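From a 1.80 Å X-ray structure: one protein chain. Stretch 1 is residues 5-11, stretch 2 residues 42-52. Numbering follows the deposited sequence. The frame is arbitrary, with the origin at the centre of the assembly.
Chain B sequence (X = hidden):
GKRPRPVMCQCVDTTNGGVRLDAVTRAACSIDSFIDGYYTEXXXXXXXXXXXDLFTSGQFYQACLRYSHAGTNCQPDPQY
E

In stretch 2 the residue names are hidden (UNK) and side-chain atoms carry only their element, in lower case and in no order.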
ATOM      1  N   ARG B   5     -20.937 -13.554  -9.064  1.00 48.37           N
ATOM      2  CA  ARG B   5     -20.043 -13.786 -10.192  1.00 45.17           C
ATOM      3  C   ARG B   5     -18.707 -13.101  -9.986  1.00 41.95           C
ATOM      4  O   ARG B   5     -18.554 -12.256  -9.107  1.00 44.01           O
ATOM      5  CB  ARG B   5     -20.667 -13.268 -11.487  1.00 47.17           C
ATOM      6  CG  ARG B   5     -22.132 -13.614 -11.645  1.00 55.75           C
ATOM      7  CD  ARG B   5     -22.345 -15.116 -11.656  1.00 56.36           C
ATOM      8  NE  ARG B   5     -22.339 -15.653 -13.015  1.00 59.16           N
ATOM      9  CZ  ARG B   5     -21.317 -16.305 -13.562  1.00 59.54           C
ATOM     10  NH1 ARG B   5     -20.205 -16.514 -12.863  1.00 53.05           N
ATOM     11  NH2 ARG B   5     -21.416 -16.757 -14.809  1.00 57.06           N
ATOM     12  N   PRO B   6     -17.724 -13.461 -10.809  1.00 40.80           N
ATOM     13  CA  PRO B   6     -16.400 -12.868 -10.622  1.00 39.76           C
ATOM     14  C   PRO B   6     -16.352 -11.413 -11.076  1.00 31.92           C
ATOM     15  O   PRO B   6     -16.957 -11.046 -12.084  1.00 32.15           O
ATOM     16  CB  PRO B   6     -15.497 -13.750 -11.497  1.00 42.12           C
ATOM     17  CG  PRO B   6     -16.288 -15.038 -11.681  1.00 41.17           C
ATOM     18  CD  PRO B   6     -17.705 -14.591 -11.750  1.00 42.95           C
ATOM     19  N   VAL B   7     -15.625 -10.599 -10.320  1.00 30.75           N
ATOM     20  CA  VAL B   7     -15.478  -9.179 -10.614  1.00 27.00           C
ATOM     21  C   VAL B   7     -14.007  -8.872 -10.890  1.00 24.51           C
ATOM     22  O   VAL B   7     -13.117  -9.608 -10.446  1.00 28.39           O
ATOM     23  CB  VAL B   7     -15.993  -8.319  -9.420  1.00 28.38           C
ATOM     24  CG1 VAL B   7     -15.048  -8.434  -8.243  1.00 27.76           C
ATOM     25  CG2 VAL B   7     -16.139  -6.868  -9.825  1.00 25.34           C
ATOM     26  N   MET B   8     -13.741  -7.816 -11.651  1.00 21.51           N
ATOM     27  CA  MET B   8     -12.378  -7.319 -11.815  1.00 22.43           C
ATOM     28  C   MET B   8     -12.360  -5.842 -11.412  1.00 22.69           C
ATOM     29  O   MET B   8     -13.282  -5.103 -11.730  1.00 20.06           O
ATOM     30  CB  MET B   8     -11.876  -7.519 -13.250  1.00 24.90           C
ATOM     31  CG  MET B   8     -12.678  -6.792 -14.318  1.00 22.87           C
ATOM     32  SD  MET B   8     -12.208  -7.270 -16.001  1.00 33.61           S
ATOM     33  CE  MET B   8     -13.091  -6.048 -16.942  1.00 31.43           C
ATOM     34  N   CYS B   9     -11.316  -5.424 -10.702  1.00 20.22           N
ATOM     35  CA  CYS B   9     -11.291  -4.101 -10.103  1.00 20.11           C
ATOM     36  C   CYS B   9      -9.953  -3.401 -10.236  1.00 18.22           C
ATOM     37  O   CYS B   9      -8.902  -4.043 -10.317  1.00 18.76           O
ATOM     38  CB  CYS B   9     -11.631  -4.188  -8.608  1.00 21.75           C
ATOM     39  SG  CYS B   9     -13.234  -4.914  -8.175  1.00 22.27           S
ATOM     40  N   GLN B  10     -10.016  -2.074 -10.271  1.00 18.18           N
ATOM     41  CA  GLN B  10      -8.850  -1.210 -10.198  1.00 17.28           C
ATOM     42  C   GLN B  10      -9.020  -0.326  -8.974  1.00 20.51           C
ATOM     43  O   GLN B  10     -10.139   0.044  -8.623  1.00 18.70           O
ATOM     44  CB  GLN B  10      -8.786  -0.275 -11.413  1.00 21.03           C
ATOM     45  CG  GLN B  10      -8.828  -0.919 -12.790  1.00 23.03           C
ATOM     46  CD  GLN B  10      -8.839   0.141 -13.880  1.00 29.86           C
ATOM     47  OE1 GLN B  10      -8.163   0.017 -14.901  1.00 34.66           O
ATOM     48  NE2 GLN B  10      -9.603   1.197 -13.659  1.00 27.66           N
ATOM     49  N   CYS B  11      -7.913   0.020  -8.325  1.00 18.94           N
ATOM     50  CA  CYS B  11      -7.899   1.138  -7.383  1.00 18.53           C
ATOM     51  C   CYS B  11      -7.761   2.416  -8.190  1.00 17.20           C
ATOM     52  O   CYS B  11      -6.998   2.459  -9.148  1.00 22.53           O
ATOM     53  CB  CYS B  11      -6.711   0.996  -6.413  1.00 14.14           C
ATOM     54  SG  CYS B  11      -6.777  -0.495  -5.416  1.00 19.56           S
ATOM     55  N   UNK B  42      -1.183  -4.166 -18.549  1.00 38.71           N
ATOM     56  CA  UNK B  42      -1.635  -3.246 -19.596  1.00 39.44           C
ATOM     57  C   UNK B  42      -2.948  -2.520 -19.302  1.00 41.16           C
ATOM     58  O   UNK B  42      -3.084  -1.331 -19.614  1.00 42.09           O
ATOM     59  c   UNK B  42      -2.390  -5.256 -21.063  1.00 40.56           C
ATOM     60  c   UNK B  42      -2.268  -5.859 -22.472  1.00 40.41           C
ATOM     61  n   UNK B  42      -2.152  -8.306 -21.854  1.00 38.64           N
ATOM     62  c   UNK B  42      -2.935  -7.239 -22.570  1.00 33.31           C
ATOM     63  c   UNK B  42      -1.668  -3.914 -20.983  1.00 41.19           C
ATOM     64  N   UNK B  43      -3.910  -3.220 -18.704  1.00 36.68           N
ATOM     65  CA  UNK B  43      -5.203  -2.605 -18.409  1.00 33.73           C
ATOM     66  C   UNK B  43      -5.397  -2.297 -16.919  1.00 33.53           C
ATOM     67  O   UNK B  43      -6.372  -1.651 -16.544  1.00 29.08           O
ATOM     68  c   UNK B  43      -6.348  -3.476 -18.922  1.00 30.32           C
ATOM     69  c   UNK B  43      -6.356  -4.848 -18.290  1.00 33.92           C
ATOM     70  o   UNK B  43      -6.617  -5.825 -19.020  1.00 40.33           O
ATOM     71  o   UNK B  43      -6.102  -4.955 -17.070  1.00 28.87           O
ATOM     72  N   UNK B  44      -4.484  -2.787 -16.083  1.00 30.60           N
ATOM     73  CA  UNK B  44      -4.428  -2.392 -14.685  1.00 28.63           C
ATOM     74  C   UNK B  44      -5.478  -2.992 -13.767  1.00 28.02           C
ATOM     75  O   UNK B  44      -5.688  -2.504 -12.651  1.00 24.58           O
ATOM     76  N   UNK B  45      -6.145  -4.048 -14.219  1.00 25.46           N
ATOM     77  CA  UNK B  45      -7.153  -4.693 -13.378  1.00 20.87           C
ATOM     78  C   UNK B  45      -6.590  -5.855 -12.593  1.00 23.58           C
ATOM     79  O   UNK B  45      -5.652  -6.511 -13.037  1.00 26.27           O
ATOM     80  c   UNK B  45      -8.327  -5.186 -14.222  1.00 24.40           C
ATOM     81  c   UNK B  45     -10.114  -2.383 -16.009  1.00 31.74           C
ATOM     82  c   UNK B  45     -11.181  -2.144 -15.153  1.00 29.83           C
ATOM     83  c   UNK B  45     -11.322  -2.892 -14.013  1.00 25.51           C
ATOM     84  c   UNK B  45      -9.325  -4.116 -14.552  1.00 20.86           C
ATOM     85  c   UNK B  45      -9.195  -3.364 -15.703  1.00 28.39           C
ATOM     86  c   UNK B  45     -10.397  -3.872 -13.715  1.00 25.35           C
ATOM     87  N   UNK B  46      -7.174  -6.098 -11.427  1.00 21.60           N
ATOM     88  CA  UNK B  46      -6.936  -7.309 -10.661  1.00 22.38           C
ATOM     89  C   UNK B  46      -8.085  -8.274 -10.934  1.00 22.42           C
ATOM     90  O   UNK B  46      -9.258  -7.898 -10.851  1.00 27.61           O
ATOM     91  s   UNK B  46      -6.729  -8.336  -8.034  1.00 25.33           S
ATOM     92  c   UNK B  46      -6.863  -6.962  -9.174  1.00 19.74           C
ATOM     93  N   UNK B  47      -7.757  -9.513 -11.272  1.00 26.05           N
ATOM     94  CA  UNK B  47      -8.770 -10.516 -11.558  1.00 26.30           C
ATOM     95  C   UNK B  47      -8.627 -11.729 -10.646  1.00 29.30           C
ATOM     96  O   UNK B  47      -7.548 -11.983 -10.111  1.00 32.61           O
ATOM     97  c   UNK B  47      -8.937  -9.849 -14.024  1.00 29.10           C
ATOM     98  c   UNK B  47      -8.461  -8.333 -16.885  1.00 28.43           C
ATOM     99  c   UNK B  47      -8.537 -10.312 -15.420  1.00 27.88           C
ATOM    100  c   UNK B  47      -8.672 -10.953 -13.019  1.00 27.75           C
ATOM    101  n   UNK B  47      -9.016  -7.603 -17.844  1.00 26.65           N
ATOM    102  n   UNK B  47      -7.307  -7.951 -16.343  1.00 23.76           N
ATOM    103  n   UNK B  47      -9.065  -9.438 -16.464  1.00 24.86           N
ATOM    104  N   UNK B  48      -9.719 -12.465 -10.466  1.00 28.95           N
ATOM    105  CA  UNK B  48      -9.682 -13.723  -9.732  1.00 29.78           C
ATOM    106  C   UNK B  48      -8.846 -14.742 -10.511  1.00 36.02           C
ATOM    107  O   UNK B  48      -8.873 -14.768 -11.743  1.00 34.02           O
ATOM    108  c   UNK B  48     -11.083 -14.245  -9.512  1.00 33.84           C
ATOM    109  N   UNK B  49      -8.094 -15.571  -9.797  1.00 35.14           N
ATOM    110  CA  UNK B  49      -7.273 -16.588 -10.448  1.00 34.36           C
ATOM    111  C   UNK B  49      -8.130 -17.707 -11.050  1.00 37.68           C
ATOM    112  O   UNK B  49      -7.795 -18.267 -12.098  1.00 37.77           O
ATOM    113  c   UNK B  49      -5.286 -16.098  -8.939  1.00 39.89           C
ATOM    114  c   UNK B  49      -3.056 -15.714  -7.888  1.00 42.10           C
ATOM    115  n   UNK B  49      -1.955 -16.252  -7.038  1.00 49.60           N
ATOM    116  c   UNK B  49      -4.236 -16.672  -8.007  1.00 41.56           C
ATOM    117  c   UNK B  49      -6.246 -17.151  -9.461  1.00 37.30           C
ATOM    118  N   UNK B  50      -9.244 -18.013 -10.388  1.00 35.55           N
ATOM    119  CA  UNK B  50     -10.179 -19.027 -10.862  1.00 35.46           C
ATOM    120  C   UNK B  50     -11.607 -18.556 -10.614  1.00 38.82           C
ATOM    121  O   UNK B  50     -11.845 -17.754  -9.715  1.00 43.34           O
ATOM    122  c   UNK B  50      -8.122 -21.580 -11.320  1.00 40.23           C
ATOM    123  c   UNK B  50      -6.847 -22.133 -11.374  1.00 40.26           C
ATOM    124  c   UNK B  50      -7.717 -20.849  -9.087  1.00 34.66           C
ATOM    125  c   UNK B  50      -8.570 -20.919 -10.181  1.00 37.28           C
ATOM    126  o   UNK B  50      -4.754 -22.573 -10.310  1.00 49.04           O
ATOM    127  c   UNK B  50      -6.449 -21.394  -9.130  1.00 40.18           C
ATOM    128  c   UNK B  50      -9.966 -20.340 -10.113  1.00 36.45           C
ATOM    129  c   UNK B  50      -6.017 -22.031 -10.275  1.00 42.15           C
ATOM    130  N   UNK B  51     -12.563 -19.076 -11.380  1.00 37.33           N
ATOM    131  CA  UNK B  51     -13.950 -18.619 -11.263  1.00 41.52           C
ATOM    132  C   UNK B  51     -14.544 -18.945  -9.894  1.00 42.19           C
ATOM    133  O   UNK B  51     -15.437 -18.241  -9.406  1.00 42.33           O
ATOM    134  c   UNK B  51     -14.827 -19.192 -12.385  1.00 38.03           C
ATOM    135  o   UNK B  51     -15.156 -20.549 -12.153  1.00 39.74           O
ATOM    136  N   UNK B  52     -14.039 -20.006  -9.273  1.00 34.53           N
ATOM    137  CA  UNK B  52     -14.517 -20.420  -7.960  1.00 36.32           C
ATOM    138  C   UNK B  52     -13.767 -19.661  -6.866  1.00 37.03           C
ATOM    139  O   UNK B  52     -14.204 -19.607  -5.715  1.00 42.02           O
ATOM    140  c   UNK B  52     -11.793 -22.444  -7.392  1.00 29.53           C
ATOM    141  n   UNK B  52     -11.289 -23.283  -9.410  1.00 26.02           N
ATOM    142  c   UNK B  52     -10.758 -22.983  -8.181  1.00 29.72           C
ATOM    143  c   UNK B  52      -9.455 -23.140  -7.700  1.00 31.26           C
ATOM    144  c   UNK B  52     -10.213 -22.208  -5.605  1.00 32.40           C
ATOM    145  c   UNK B  52     -14.349 -21.937  -7.790  1.00 30.30           C
ATOM    146  c   UNK B  52     -11.508 -22.050  -6.081  1.00 31.72           C
ATOM    147  c   UNK B  52     -12.983 -22.434  -8.198  1.00 30.68           C
ATOM    148  c   UNK B  52     -12.625 -22.949  -9.412  1.00 29.66           C
ATOM    149  c   UNK B  52      -9.204 -22.745  -6.416  1.00 26.29           C
TER
HETATM  150  O   HOH W   1     -12.093 -11.830 -11.842  1.00 25.69           O

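Position 42 carries four carbons in an unbranched row ending in a nitrogen. The chain stays out of reach of stretch 1. It is Lys42.

Position 43 has two carbons, the second bearing two oxygens, so it is a short carboxylate. Its backbone O lies 2.9 Å from Gln10 OE1; the amide of Gln10 is probably turned over in the model, so the nature of this contact is left open. The residue is Asp43.

Position 44 has no side-chain atoms, and its phi of 76° by itself favours glycine. Its backbone O is 3.5 Å from Gln10 CG. This is Gly44.

Position 45 shows one carbon and then a ring of six carbons, with no oxygen on the ring. Gln10 CG sits over the ring face, 3.4 Å from its centroid. The absence of a hydroxyl separates phenylalanine from tyrosine: Phe45. Its CD2 is 3.8 Å from Met8 CG, and Met8 SD lies obliquely 4.7 Å from the ring centroid. Its backbone N donates to Asp43 OD1 at 3.0 Å, which ties the turn together.

Position 46 has one carbon and one sulfur. The sulfur is bonded covalently elsewhere in the structure, as in a disulfide. It is Cys46. The backbone makes the main link: Cys46 N donates to Cys9 O at 2.9 Å, and Cys9 N donates to Cys46 O at 3.2 Å.

Position 47 has three carbons, a nitrogen, and a carbon carrying two more nitrogens. This is a guanidinium, hence Arg47. Its NH2 is 3.7 Å from Met8 SD and forms a salt bridge with Asp43 OD2 at 3.2 Å.

Position 48 has a single carbon, directed toward stretch 1. It is Ala48. A water accepts from Ala48 N at 2.8 Å and donates to Val7 O at 2.8 Å.

Position 49 again has four carbons ending in nitrogen, and does not reach stretch 1. It is Lys49.

Position 50 has one carbon and a six-carbon ring bearing an oxygen. Its CA-to-CB bond points away: Tyr50.

Position 51 has one carbon and one oxygen. Its CB is 4.5 Å from Pro6 CG. It is Ser51.

Position 52 has one carbon, then fused five- and six-membered rings holding eight carbons and one nitrogen. Its CA-to-CB bond points away, and the residue is exposed: Trp52.

The contact rests on a single antiparallel bridge, Cys9 with Cys46, closed by two backbone hydrogen bonds. Beside it, Phe45 packs against Met8 and Gln10. Beyond it, one water bridges Val7 O and Ala48 N, which are 4.4 Å apart.

Stretch 2, residues 42-52: KDGFCRAKYSW
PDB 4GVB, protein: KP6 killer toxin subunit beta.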